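Local coordinates for hypothetical protein (Bacteroides caccae, PDB 4M8R) that is of unknown function but joins an N-terminal Ig-like domain to a WD40-like, probably beta-propeller domain, as in other DUF4784 family members, at residues M81-I92 with G104-T113. Numbering follows the deposited sequence.
Sequences MPYRKPESRVEI and GKVLLADGQT. With PO4 (phosphate ion), chain D.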
loop_
_atom_site.group_PDB
_atom_site.type_symbol
_atom_site.label_atom_id
_atom_site.label_comp_id
_atom_site.label_asym_id
_atom_site.label_seq_id
_atom_site.Cartn_x
_atom_site.Cartn_y
_atom_site.Cartn_z
HETATM N N MSE A 81 25.642 -13.411 14.867
HETATM C CA MSE A 81 24.814 -12.219 14.691
HETATM C C MSE A 81 24.339 -12.185 13.259
HETATM O O MSE A 81 25.120 -12.412 12.333
HETATM C CB MSE A 81 25.597 -10.947 15.026
HETATM C CG MSE A 81 26.158 -10.924 16.452
HETATM SE SE MSE A 81 24.750 -11.201 17.805
HETATM C CE MSE A 81 23.648 -9.621 17.434
ATOM N N PRO A 82 23.041 -11.914 13.050
ATOM C CA PRO A 82 22.460 -11.980 11.711
ATOM C C PRO A 82 22.669 -10.751 10.825
ATOM O O PRO A 82 22.877 -9.637 11.318
ATOM C CB PRO A 82 20.969 -12.133 12.001
ATOM C CG PRO A 82 20.769 -11.410 13.283
ATOM C CD PRO A 82 22.014 -11.660 14.079
ATOM N N TYR A 83 22.596 -10.989 9.518
ATOM C CA TYR A 83 22.530 -9.935 8.511
ATOM C C TYR A 83 21.080 -9.515 8.297
ATOM O O TYR A 83 20.174 -10.080 8.901
ATOM C CB TYR A 83 23.116 -10.437 7.183
ATOM C CG TYR A 83 24.613 -10.646 7.204
ATOM C CD1 TYR A 83 25.164 -11.841 7.650
ATOM C CD2 TYR A 83 25.476 -9.645 6.768
ATOM C CE1 TYR A 83 26.538 -12.030 7.675
ATOM C CE2 TYR A 83 26.844 -9.826 6.781
ATOM C CZ TYR A 83 27.372 -11.021 7.234
ATOM O OH TYR A 83 28.742 -11.189 7.248
ATOM N N ARG A 84 20.887 -8.508 7.449
ATOM C CA ARG A 84 19.574 -8.088 6.931
ATOM C C ARG A 84 18.709 -7.271 7.890
ATOM O O ARG A 84 17.547 -7.004 7.590
ATOM C CB ARG A 84 18.774 -9.275 6.365
ATOM C CG ARG A 84 19.519 -10.045 5.286
ATOM C CD ARG A 84 18.662 -11.105 4.621
ATOM N NE ARG A 84 19.320 -11.616 3.419
ATOM C CZ ARG A 84 20.297 -12.522 3.403
ATOM N NH1 ARG A 84 20.756 -13.062 4.527
ATOM N NH2 ARG A 84 20.828 -12.889 2.240
ATOM N N LYS A 85 19.258 -6.846 9.021
ATOM C CA LYS A 85 18.572 -5.864 9.853
ATOM C C LYS A 85 19.320 -4.542 9.773
ATOM O O LYS A 85 20.506 -4.518 9.464
ATOM C CB LYS A 85 18.490 -6.320 11.308
ATOM C CG LYS A 85 18.159 -7.788 11.512
ATOM C CD LYS A 85 16.813 -8.174 10.931
ATOM C CE LYS A 85 16.559 -9.665 11.127
ATOM N NZ LYS A 85 17.646 -10.521 10.570
ATOM N N PRO A 86 18.626 -3.431 10.040
ATOM C CA PRO A 86 19.330 -2.154 10.208
ATOM C C PRO A 86 20.138 -2.124 11.495
ATOM O O PRO A 86 20.052 -3.060 12.304
ATOM C CB PRO A 86 18.204 -1.117 10.267
ATOM C CG PRO A 86 16.980 -1.889 10.597
ATOM C CD PRO A 86 17.163 -3.266 10.040
ATOM N N GLU A 87 20.927 -1.066 11.674
ATOM C CA GLU A 87 21.656 -0.878 12.920
ATOM C C GLU A 87 20.667 -0.914 14.072
ATOM O O GLU A 87 19.721 -0.140 14.093
ATOM C CB GLU A 87 22.418 0.439 12.928
ATOM C CG GLU A 87 23.068 0.756 14.267
ATOM C CD GLU A 87 23.942 1.986 14.208
ATOM O OE1 GLU A 87 24.802 2.057 13.307
ATOM O OE2 GLU A 87 23.785 2.872 15.074
ATOM N N SER A 88 20.894 -1.810 15.025
ATOM C CA SER A 88 19.899 -2.105 16.047
ATOM C C SER A 88 20.490 -2.290 17.428
ATOM O O SER A 88 21.584 -2.832 17.582
ATOM C CB SER A 88 19.169 -3.395 15.688
ATOM O OG SER A 88 18.405 -3.238 14.513
ATOM N N ARG A 89 19.737 -1.850 18.426
ATOM C CA ARG A 89 19.902 -2.327 19.791
ATOM C C ARG A 89 19.321 -3.740 19.834
ATOM O O ARG A 89 18.125 -3.931 19.578
ATOM C CB ARG A 89 19.152 -1.422 20.773
ATOM C CG ARG A 89 18.887 -2.022 22.148
ATOM C CD ARG A 89 18.043 -1.069 22.979
ATOM N NE ARG A 89 17.765 -1.557 24.334
ATOM C CZ ARG A 89 16.703 -2.283 24.690
ATOM N NH1 ARG A 89 15.778 -2.642 23.805
ATOM N NH2 ARG A 89 16.566 -2.652 25.958
ATOM N N VAL A 90 20.168 -4.717 20.145
ATOM C CA VAL A 90 19.752 -6.114 20.182
ATOM C C VAL A 90 19.814 -6.625 21.612
ATOM O O VAL A 90 20.877 -6.595 22.233
ATOM C CB VAL A 90 20.652 -6.994 19.299
ATOM C CG1 VAL A 90 20.206 -8.451 19.355
ATOM C CG2 VAL A 90 20.634 -6.486 17.865
ATOM N N GLU A 91 18.678 -7.089 22.127
ATOM C CA GLU A 91 18.647 -7.738 23.426
ATOM C C GLU A 91 18.621 -9.243 23.213
ATOM O O GLU A 91 17.851 -9.747 22.389
ATOM C CB GLU A 91 17.438 -7.296 24.242
ATOM C CG GLU A 91 17.471 -7.807 25.677
ATOM C CD GLU A 91 16.546 -7.055 26.614
ATOM O OE1 GLU A 91 15.695 -6.266 26.139
ATOM O OE2 GLU A 91 16.668 -7.267 27.841
ATOM N N ILE A 92 19.476 -9.941 23.960
ATOM C CA ILE A 92 19.708 -11.370 23.791
ATOM C C ILE A 92 19.096 -12.129 24.962
ATOM O O ILE A 92 19.425 -11.866 26.119
ATOM C CB ILE A 92 21.219 -11.656 23.705
ATOM C CG1 ILE A 92 21.826 -10.882 22.534
ATOM C CG2 ILE A 92 21.490 -13.143 23.533
ATOM C CD1 ILE A 92 23.336 -10.868 22.522
ATOM N N GLY A 104 21.774 -10.004 28.061
ATOM C CA GLY A 104 22.462 -8.743 27.818
ATOM C C GLY A 104 22.069 -8.094 26.509
ATOM O O GLY A 104 21.200 -8.594 25.792
ATOM N N LYS A 105 22.728 -6.984 26.196
ATOM C CA LYS A 105 22.426 -6.205 25.005
ATOM C C LYS A 105 23.687 -5.909 24.223
ATOM O O LYS A 105 24.770 -5.795 24.795
ATOM C CB LYS A 105 21.782 -4.885 25.399
ATOM C CG LYS A 105 20.552 -5.037 26.274
ATOM C CD LYS A 105 20.027 -3.687 26.731
ATOM C CE LYS A 105 20.983 -3.011 27.698
ATOM N NZ LYS A 105 20.405 -1.760 28.255
ATOM N N VAL A 106 23.540 -5.790 22.912
ATOM C CA VAL A 106 24.626 -5.353 22.053
ATOM C C VAL A 106 24.087 -4.382 21.031
ATOM O O VAL A 106 22.884 -4.326 20.794
ATOM C CB VAL A 106 25.312 -6.525 21.322
ATOM C CG1 VAL A 106 25.980 -7.456 22.318
ATOM C CG2 VAL A 106 24.327 -7.297 20.455
ATOM N N LEU A 107 24.983 -3.596 20.450
ATOM C CA LEU A 107 24.644 -2.735 19.334
ATOM C C LEU A 107 25.136 -3.438 18.078
ATOM O O LEU A 107 26.334 -3.703 17.934
ATOM C CB LEU A 107 25.303 -1.368 19.494
ATOM C CG LEU A 107 25.021 -0.324 18.408
ATOM C CD1 LEU A 107 23.529 -0.087 18.236
ATOM C CD2 LEU A 107 25.725 0.983 18.742
ATOM N N LEU A 108 24.209 -3.767 17.186
ATOM C CA LEU A 108 24.529 -4.507 15.968
ATOM C C LEU A 108 24.601 -3.540 14.796
ATOM O O LEU A 108 23.627 -2.851 14.500
ATOM C CB LEU A 108 23.460 -5.572 15.703
ATOM C CG LEU A 108 23.665 -6.492 14.497
ATOM C CD1 LEU A 108 24.940 -7.308 14.635
ATOM C CD2 LEU A 108 22.464 -7.403 14.341
ATOM N N ALA A 109 25.746 -3.495 14.127
ATOM C CA ALA A 109 25.935 -2.593 12.994
ATOM C C ALA A 109 25.009 -2.985 11.851
ATOM O O ALA A 109 24.552 -4.118 11.784
ATOM C CB ALA A 109 27.382 -2.611 12.533
ATOM N N ASP A 110 24.743 -2.039 10.955
ATOM C CA ASP A 110 23.821 -2.252 9.850
ATOM C C ASP A 110 24.193 -3.501 9.049
ATOM O O ASP A 110 25.348 -3.690 8.688
ATOM C CB ASP A 110 23.790 -1.026 8.927
ATOM C CG ASP A 110 22.752 -1.157 7.817
ATOM O OD1 ASP A 110 23.045 -1.808 6.797
ATOM O OD2 ASP A 110 21.641 -0.619 7.957
ATOM N N GLY A 111 23.205 -4.349 8.786
ATOM C CA GLY A 111 23.406 -5.538 7.961
ATOM C C GLY A 111 22.509 -5.579 6.736
ATOM O O GLY A 111 22.299 -6.640 6.153
ATOM N N GLN A 112 21.980 -4.430 6.334
ATOM C CA GLN A 112 21.061 -4.386 5.201
ATOM C C GLN A 112 21.823 -4.635 3.911
ATOM O O GLN A 112 22.906 -4.102 3.715
ATOM C CB GLN A 112 20.324 -3.049 5.137
ATOM C CG GLN A 112 19.192 -2.945 6.146
ATOM C CD GLN A 112 18.511 -1.595 6.112
ATOM O OE1 GLN A 112 17.347 -1.492 5.737
ATOM N NE2 GLN A 112 19.236 -0.552 6.487
ATOM N N THR A 113 21.246 -5.456 3.045
ATOM C CA THR A 113 21.883 -5.835 1.790
ATOM C C THR A 113 21.592 -4.812 0.684
ATOM O O THR A 113 20.501 -4.250 0.640
ATOM C CB THR A 113 21.384 -7.213 1.347
ATOM O OG1 THR A 113 19.958 -7.209 1.316
ATOM C CG2 THR A 113 21.847 -8.283 2.322
HETATM P P PO4 D . 17.287 -1.760 29.520
HETATM O O1 PO4 D . 16.578 -3.093 29.507
HETATM O O2 PO4 D . 17.658 -1.328 28.122
HETATM O O3 PO4 D . 16.408 -0.694 30.128
HETATM O O4 PO4 D . 18.544 -1.931 30.332
HETATM O O HOH W 1 18.402 -9.492 1.853
HETATM O O HOH W 2 21.945 -4.981 12.055
HETATM O O HOH W 3 26.077 0.290 11.566
HETATM O O HOH W 4 21.064 1.138 9.945
#
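Val90 and Val106 trade both backbone bonds in the antiparallel beta hairpin of strands 88-96 and 99-108 of the N-terminal Ig-like domain. Ser88 with Leu108 is likewise doubly bonded, and Ile92 N gives to Gly104 O, so the ladder runs from Ser88-Leu108 to Ile92-Gly104. On the face of Val90, Val106 and Leu108, Leu108 gives the most surface to the other segment. With CG anti to the backbone N (chi1 -177°), it lays CD1 against Met81 CB at 3.7 Å, while its CB meets Val90 CG2; Met81, a selenomethionine, also comes tip to tip with Val106. Val25 of strand 24-25 adds to this apolar layer.

Beyond the strands, pairing gives way to water. Water 4 accepts from Glu87 N and donates to Asp110 OD2, and water 3 joins Asp110 N to Glu87 OE1. Asp110 forms an Asx turn: OD1 takes Gln112 N at 2.9 Å from above the carboxylate plane, while OD2 takes Gln112 NE2 at 2.8 Å on its syn lone pair. An alanine here would remove both carboxylate oxygens, and would probably leave the Gln112 amide free to turn and water 4 without its acceptor. Gly111 restores direct pairing, its N giving to Lys85 O and its O receiving Arg84 N (2.7 Å) from above the carbonyl plane. Thr113 CG2 lies over one face of the Arg84 guanidinium, which makes a salt bridge to Asp180 and a bond to Thr161 O; water 1 accepts from Arg84 NE and donates to Thr113 OG1.

At the other end, Glu91 is held by Ser102 and by Asn238 of the second subunit. Arg89 and Lys105 converge on a phosphate, probably from the crystallisation liquor, that also binds Arg213 and Asn238 of that subunit. Phosphate O2 accepts from both Arg89 NH2 and Lys105 NZ, each at 2.8 Å, and NZ also gives to O4.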